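Local coordinates for oxetanocin-like protein (Pyrococcus furiosus, PDB 1XX7) that probably hydrolyses 2'-deoxyribonucleoside 5'-monophosphates to the deoxyribonucleoside and phosphate, as a homodimeric, metal-dependent enzyme of the HD-domain superfamily, at residues I22-W27 with I74-E79; Y43-I48 with K70-H75. All coordinates share one frame; numbering follows the deposited sequence.

Contact 1 (I22-W27 with I74-E79); sequences IPRMGW and IHDLGE. With NI (nickel (II) ion), chain G.
Arg24 meets Asp76 and Glu79 through a single water rather than by direct salt bridges. The water accepts from Arg24 NH2 at 2.8 Å and donates to Asp76 OD2 and to Glu79 OE1, each at 2.7 Å. The charged groups themselves do not touch: Arg24 NH2 stays 4.5 Å from Asp76 OD2, and the guanidinium is oblique to that oxygen. The direct ionic partner of Arg24 is Glu36, which takes its NE. Asp76 OD2 also binds the nickel ion at 2.1 Å, so the water lies in the second shell of the metal and links Arg24 to that ligand. His75 and Asp76 are the HD pair of the HD-domain signature, and His41 and Asp132 complete the nickel site. His75 gives NE2 to the metal at 2.3 Å, and Asp76 CB lies over one face of its imidazole, 4.0 Å above the plane and offset toward the rim. Two overlapping type I turns, Ile74 to Leu77 and Asp76 to Glu79, set the carboxylates facing the 22-27 segment. Beyond the water, the apolar end of Ile22 closes the contact: CG1 runs anti to the carbonyl carbon (chi1 -71°), and CD1 reaches Glu79 O at 3.5 Å.

Contact 2 (Y43-I48 with K70-H75); sequences YRVAFI and KIAIIH. With NI (nickel (II) ion), chain G.
Val45 and His75 approach from opposite directions, the valine from helix 38-58 and the imidazole from the 70-75 segment. The touching atoms are Val45 CG1 and His75 CE1, 3.7 Å apart, and the methyl sits obliquely to the ring. With CG1 anti to the backbone N (chi1 171°), this branch is the nearest part of the valine to the ring, although CB and CG2 also lie close to CE1.

Two further constraints fix how the imidazole is turned. ND1 donates to Ala72 O, three residues earlier, at 2.7 Å with an N-H...O angle of 164°. The carbonyl oxygen lies at the ring edge, only 5° out of the ring plane, so the bond resists rotation of the ring. The second ring nitrogen, NE2, binds the nickel ion. Since ND1 carries the proton, NE2 is left to offer its lone pair to the metal, and Ala72 O acts as a second-shell group that positions the ligand.

Ala72 also brings the helices together. Its CB points at the opposite backbone and lies 3.8 Å from Ala46 CA, while the two alanine CB atoms are 4.2 Å apart. Side chains this small allow the CA atoms of Ala46 and Ala72 to come within 5.1 Å. Tyr117 meets the His75 ring, and Val45 also touches Asp132, another nickel ligand. The contact thus packs helix 38-58 against the segment bearing the HD-motif histidine, part of the metal site of the all-helical HD-domain fold.

In the fold
After helix 10-18 the chain passes through 22-27, entering helix 25-30, then runs along helix 38-58, which supplies 43-48, and after helix 65-74 reaches the loop leading to helix 79-82. Contact 2 closes the shorter loop, with 21 residues between its segments. Contact 1 closes a longer one, with 46 between, that takes in 43-48 and most of 70-75. Both end on the same part of the chain, sharing Ile74 and His75, and their centres lie about 12 Å apart. Contact 2 ties helix 38-58 to helix 65-74, whereas contact 1 joins the residues leading into helix 25-30 to the loop between helices 65-74 and 79-82. Nickel is common to both, with His41 and Asp132 binding it from helices 38-58 and 123-145.

Contact 1 (I22-W27 with I74-E79)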
loop_
_atom_site.group_PDB
_atom_site.type_symbol
_atom_site.label_atom_id
_atom_site.label_comp_id
_atom_site.label_asym_id
_atom_site.label_seq_id
_atom_site.Cartn_x
_atom_site.Cartn_y
_atom_site.Cartn_z
ATOM N N ILE A 22 -3.706 0.004 13.347
ATOM C CA ILE A 22 -4.496 1.229 13.447
ATOM C C ILE A 22 -3.669 2.444 12.961
ATOM O O ILE A 22 -2.553 2.670 13.429
ATOM C CB ILE A 22 -5.074 1.387 14.911
ATOM C CG1 ILE A 22 -6.162 0.332 15.132
ATOM C CG2 ILE A 22 -5.678 2.769 15.141
ATOM C CD1 ILE A 22 -6.502 0.037 16.618
ATOM N N PRO A 23 -4.161 3.152 11.922
ATOM C CA PRO A 23 -3.402 4.302 11.429
ATOM C C PRO A 23 -3.516 5.571 12.314
ATOM O O PRO A 23 -4.486 5.807 13.061
ATOM C CB PRO A 23 -3.957 4.540 10.000
ATOM C CG PRO A 23 -5.246 3.898 9.976
ATOM C CD PRO A 23 -5.382 2.916 11.112
ATOM N N ARG A 24 -2.444 6.319 12.276
ATOM C CA ARG A 24 -2.449 7.664 12.742
ATOM C C ARG A 24 -3.305 8.506 11.714
ATOM O O ARG A 24 -2.849 8.802 10.567
ATOM C CB ARG A 24 -0.993 8.109 12.833
ATOM C CG ARG A 24 -0.241 7.381 13.938
ATOM C CD ARG A 24 -0.374 8.135 15.277
ATOM N NE ARG A 24 0.426 9.371 15.246
ATOM C CZ ARG A 24 0.308 10.410 16.096
ATOM N NH1 ARG A 24 1.100 11.470 15.963
ATOM N NH2 ARG A 24 -0.605 10.403 17.061
ATOM N N MET A 25 -4.522 8.857 12.142
ATOM C CA MET A 25 -5.591 9.352 11.239
ATOM C C MET A 25 -5.343 10.741 10.670
ATOM O O MET A 25 -5.682 11.000 9.523
ATOM C CB MET A 25 -6.974 9.303 11.922
ATOM C CG MET A 25 -7.575 7.903 11.979
ATOM S SD MET A 25 -8.081 7.143 10.369
ATOM C CE MET A 25 -8.585 8.528 9.486
ATOM N N GLY A 26 -4.740 11.610 11.460
ATOM C CA GLY A 26 -4.329 12.938 11.004
ATOM C C GLY A 26 -3.603 12.877 9.655
ATOM O O GLY A 26 -4.003 13.536 8.698
ATOM N N TRP A 27 -2.570 12.037 9.556
ATOM C CA TRP A 27 -1.834 11.888 8.278
ATOM C C TRP A 27 -2.785 11.398 7.163
ATOM O O TRP A 27 -2.795 11.923 6.060
ATOM C CB TRP A 27 -0.628 10.933 8.412
ATOM C CG TRP A 27 0.241 11.158 9.648
ATOM C CD1 TRP A 27 0.550 10.236 10.595
ATOM C CD2 TRP A 27 0.893 12.391 10.059
ATOM N NE1 TRP A 27 1.329 10.799 11.566
ATOM C CE2 TRP A 27 1.582 12.111 11.258
ATOM C CE3 TRP A 27 0.962 13.697 9.522
ATOM C CZ2 TRP A 27 2.329 13.087 11.957
ATOM C CZ3 TRP A 27 1.723 14.689 10.224
ATOM C CH2 TRP A 27 2.372 14.374 11.435
ATOM N N ILE A 74 2.211 2.960 27.391
ATOM C CA ILE A 74 0.746 2.786 27.519
ATOM C C ILE A 74 -0.056 3.989 26.989
ATOM O O ILE A 74 -1.256 3.916 26.868
ATOM C CB ILE A 74 0.333 2.423 28.964
ATOM C CG1 ILE A 74 0.689 3.532 29.956
ATOM C CG2 ILE A 74 1.032 1.090 29.405
ATOM C CD1 ILE A 74 -0.308 4.617 30.099
ATOM N N HIS A 75 0.608 5.090 26.645
ATOM C CA HIS A 75 -0.123 6.349 26.541
ATOM C C HIS A 75 -1.211 6.404 25.439
ATOM O O HIS A 75 -2.228 7.082 25.618
ATOM C CB HIS A 75 0.830 7.516 26.469
ATOM C CG HIS A 75 1.242 7.862 25.088
ATOM N ND1 HIS A 75 2.219 7.172 24.415
ATOM C CD2 HIS A 75 0.774 8.797 24.233
ATOM C CE1 HIS A 75 2.341 7.665 23.196
ATOM N NE2 HIS A 75 1.490 8.663 23.064
ATOM N N ASP A 76 -1.024 5.662 24.339
ATOM C CA ASP A 76 -2.006 5.605 23.256
ATOM C C ASP A 76 -2.600 4.204 23.108
ATOM O O ASP A 76 -3.291 3.934 22.131
ATOM C CB ASP A 76 -1.373 6.043 21.942
ATOM C CG ASP A 76 -1.276 7.551 21.815
ATOM O OD1 ASP A 76 -1.849 8.261 22.642
ATOM O OD2 ASP A 76 -0.628 8.049 20.873
ATOM N N LEU A 77 -2.398 3.344 24.112
ATOM C CA LEU A 77 -2.884 1.980 24.051
ATOM C C LEU A 77 -4.429 1.868 24.062
ATOM O O LEU A 77 -4.991 0.918 23.498
ATOM C CB LEU A 77 -2.299 1.199 25.210
ATOM C CG LEU A 77 -2.436 -0.316 25.232
ATOM C CD1 LEU A 77 -2.132 -1.000 23.845
ATOM C CD2 LEU A 77 -1.498 -0.822 26.331
ATOM N N GLY A 78 -5.097 2.848 24.684
ATOM C CA GLY A 78 -6.547 2.964 24.615
ATOM C C GLY A 78 -7.100 3.146 23.194
ATOM O O GLY A 78 -8.288 2.875 22.942
ATOM N N GLU A 79 -6.231 3.579 22.276
ATOM C CA GLU A 79 -6.585 3.706 20.869
ATOM C C GLU A 79 -6.738 2.357 20.166
ATOM O O GLU A 79 -7.362 2.288 19.121
ATOM C CB GLU A 79 -5.583 4.621 20.135
ATOM C CG GLU A 79 -5.542 5.991 20.776
ATOM C CD GLU A 79 -4.768 7.053 20.019
ATOM O OE1 GLU A 79 -3.929 6.750 19.129
ATOM O OE2 GLU A 79 -4.987 8.220 20.367
HETATM NI NI NI G . 0.723 9.692 21.127
HETATM O O HOH W 1 -1.780 8.252 18.490
#

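Contact 2 (Y43-I48 with K70-H75)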
loop_
_atom_site.group_PDB
_atom_site.type_symbol
_atom_site.label_atom_id
_atom_site.label_comp_id
_atom_site.label_asym_id
_atom_site.label_seq_id
_atom_site.Cartn_x
_atom_site.Cartn_y
_atom_site.Cartn_z
ATOM N N TYR A 43 6.273 3.711 19.520
ATOM C CA TYR A 43 7.674 3.330 19.560
ATOM C C TYR A 43 8.620 4.528 19.654
ATOM O O TYR A 43 9.537 4.548 20.521
ATOM C CB TYR A 43 8.107 2.492 18.345
ATOM C CG TYR A 43 9.588 2.337 18.407
ATOM C CD1 TYR A 43 10.165 1.519 19.389
ATOM C CD2 TYR A 43 10.407 3.082 17.632
ATOM C CE1 TYR A 43 11.533 1.427 19.531
ATOM C CE2 TYR A 43 11.804 3.001 17.768
ATOM C CZ TYR A 43 12.338 2.158 18.732
ATOM O OH TYR A 43 13.681 2.059 18.921
ATOM N N ARG A 44 8.482 5.489 18.731
ATOM C CA ARG A 44 9.420 6.639 18.727
ATOM C C ARG A 44 9.172 7.598 19.892
ATOM O O ARG A 44 10.116 8.261 20.370
ATOM C CB ARG A 44 9.482 7.395 17.403
ATOM C CG ARG A 44 10.777 8.178 17.291
ATOM C CD ARG A 44 11.094 8.693 15.932
ATOM N NE ARG A 44 10.124 9.682 15.507
ATOM C CZ ARG A 44 10.177 10.356 14.364
ATOM N NH1 ARG A 44 11.219 10.231 13.554
ATOM N NH2 ARG A 44 9.210 11.204 14.069
ATOM N N VAL A 45 7.937 7.661 20.364
ATOM C CA VAL A 45 7.628 8.416 21.601
ATOM C C VAL A 45 8.448 7.833 22.817
ATOM O O VAL A 45 9.044 8.604 23.584
ATOM C CB VAL A 45 6.092 8.447 21.920
ATOM C CG1 VAL A 45 5.811 9.042 23.301
ATOM C CG2 VAL A 45 5.358 9.246 20.875
ATOM N N ALA A 46 8.444 6.490 22.960
ATOM C CA ALA A 46 9.240 5.795 23.963
ATOM C C ALA A 46 10.704 6.099 23.766
ATOM O O ALA A 46 11.395 6.503 24.733
ATOM C CB ALA A 46 8.997 4.291 23.932
ATOM N N PHE A 47 11.166 5.983 22.502
ATOM C CA PHE A 47 12.533 6.352 22.173
ATOM C C PHE A 47 12.900 7.802 22.552
ATOM O O PHE A 47 13.993 8.063 23.066
ATOM C CB PHE A 47 12.870 6.084 20.696
ATOM C CG PHE A 47 14.259 6.469 20.333
ATOM C CD1 PHE A 47 15.308 5.641 20.611
ATOM C CD2 PHE A 47 14.537 7.704 19.773
ATOM C CE1 PHE A 47 16.632 6.034 20.295
ATOM C CE2 PHE A 47 15.834 8.066 19.457
ATOM C CZ PHE A 47 16.877 7.218 19.708
ATOM N N ILE A 48 12.037 8.747 22.203
ATOM C CA ILE A 48 12.339 10.147 22.412
ATOM C C ILE A 48 12.331 10.422 23.917
ATOM O O ILE A 48 13.172 11.174 24.412
ATOM C CB ILE A 48 11.316 11.082 21.703
ATOM C CG1 ILE A 48 11.497 11.026 20.191
ATOM C CG2 ILE A 48 11.437 12.552 22.225
ATOM C CD1 ILE A 48 10.330 11.545 19.430
ATOM N N LYS A 70 7.179 3.596 31.152
ATOM C CA LYS A 70 5.882 2.898 31.216
ATOM C C LYS A 70 4.766 3.773 30.617
ATOM O O LYS A 70 3.905 3.288 29.898
ATOM C CB LYS A 70 5.487 2.524 32.629
ATOM C CG LYS A 70 6.285 1.456 33.316
ATOM C CD LYS A 70 5.742 1.250 34.719
ATOM C CE LYS A 70 6.517 0.222 35.493
ATOM N NZ LYS A 70 5.763 -0.264 36.722
ATOM N N ILE A 71 4.801 5.066 30.918
ATOM C CA ILE A 71 3.765 5.992 30.438
ATOM C C ILE A 71 3.789 6.097 28.914
ATOM O O ILE A 71 2.753 6.082 28.289
ATOM C CB ILE A 71 3.931 7.409 31.044
ATOM C CG1 ILE A 71 3.648 7.402 32.559
ATOM C CG2 ILE A 71 3.040 8.435 30.301
ATOM C CD1 ILE A 71 4.126 8.677 33.287
ATOM N N ALA A 72 4.990 6.232 28.351
ATOM C CA ALA A 72 5.185 6.320 26.928
ATOM C C ALA A 72 4.620 5.090 26.168
ATOM O O ALA A 72 4.024 5.236 25.108
ATOM C CB ALA A 72 6.637 6.475 26.636
ATOM N N ILE A 73 4.819 3.916 26.754
ATOM C CA ILE A 73 4.331 2.653 26.255
ATOM C C ILE A 73 2.827 2.544 26.295
ATOM O O ILE A 73 2.216 2.110 25.303
ATOM C CB ILE A 73 4.984 1.456 26.984
ATOM C CG1 ILE A 73 6.447 1.370 26.606
ATOM C CG2 ILE A 73 4.301 0.118 26.582
ATOM C CD1 ILE A 73 7.257 0.538 27.578
ATOM N N ILE A 74 2.211 2.960 27.391
ATOM C CA ILE A 74 0.746 2.786 27.519
ATOM C C ILE A 74 -0.056 3.989 26.989
ATOM O O ILE A 74 -1.256 3.916 26.868
ATOM C CB ILE A 74 0.333 2.423 28.964
ATOM C CG1 ILE A 74 0.689 3.532 29.956
ATOM C CG2 ILE A 74 1.032 1.090 29.405
ATOM C CD1 ILE A 74 -0.308 4.617 30.099
ATOM N N HIS A 75 0.608 5.090 26.645
ATOM C CA HIS A 75 -0.123 6.349 26.541
ATOM C C HIS A 75 -1.211 6.404 25.439
ATOM O O HIS A 75 -2.228 7.082 25.618
ATOM C CB HIS A 75 0.830 7.516 26.469
ATOM C CG HIS A 75 1.242 7.862 25.088
ATOM N ND1 HIS A 75 2.219 7.172 24.415
ATOM C CD2 HIS A 75 0.774 8.797 24.233
ATOM C CE1 HIS A 75 2.341 7.665 23.196
ATOM N NE2 HIS A 75 1.490 8.663 23.064
HETATM NI NI NI G . 0.723 9.692 21.127
#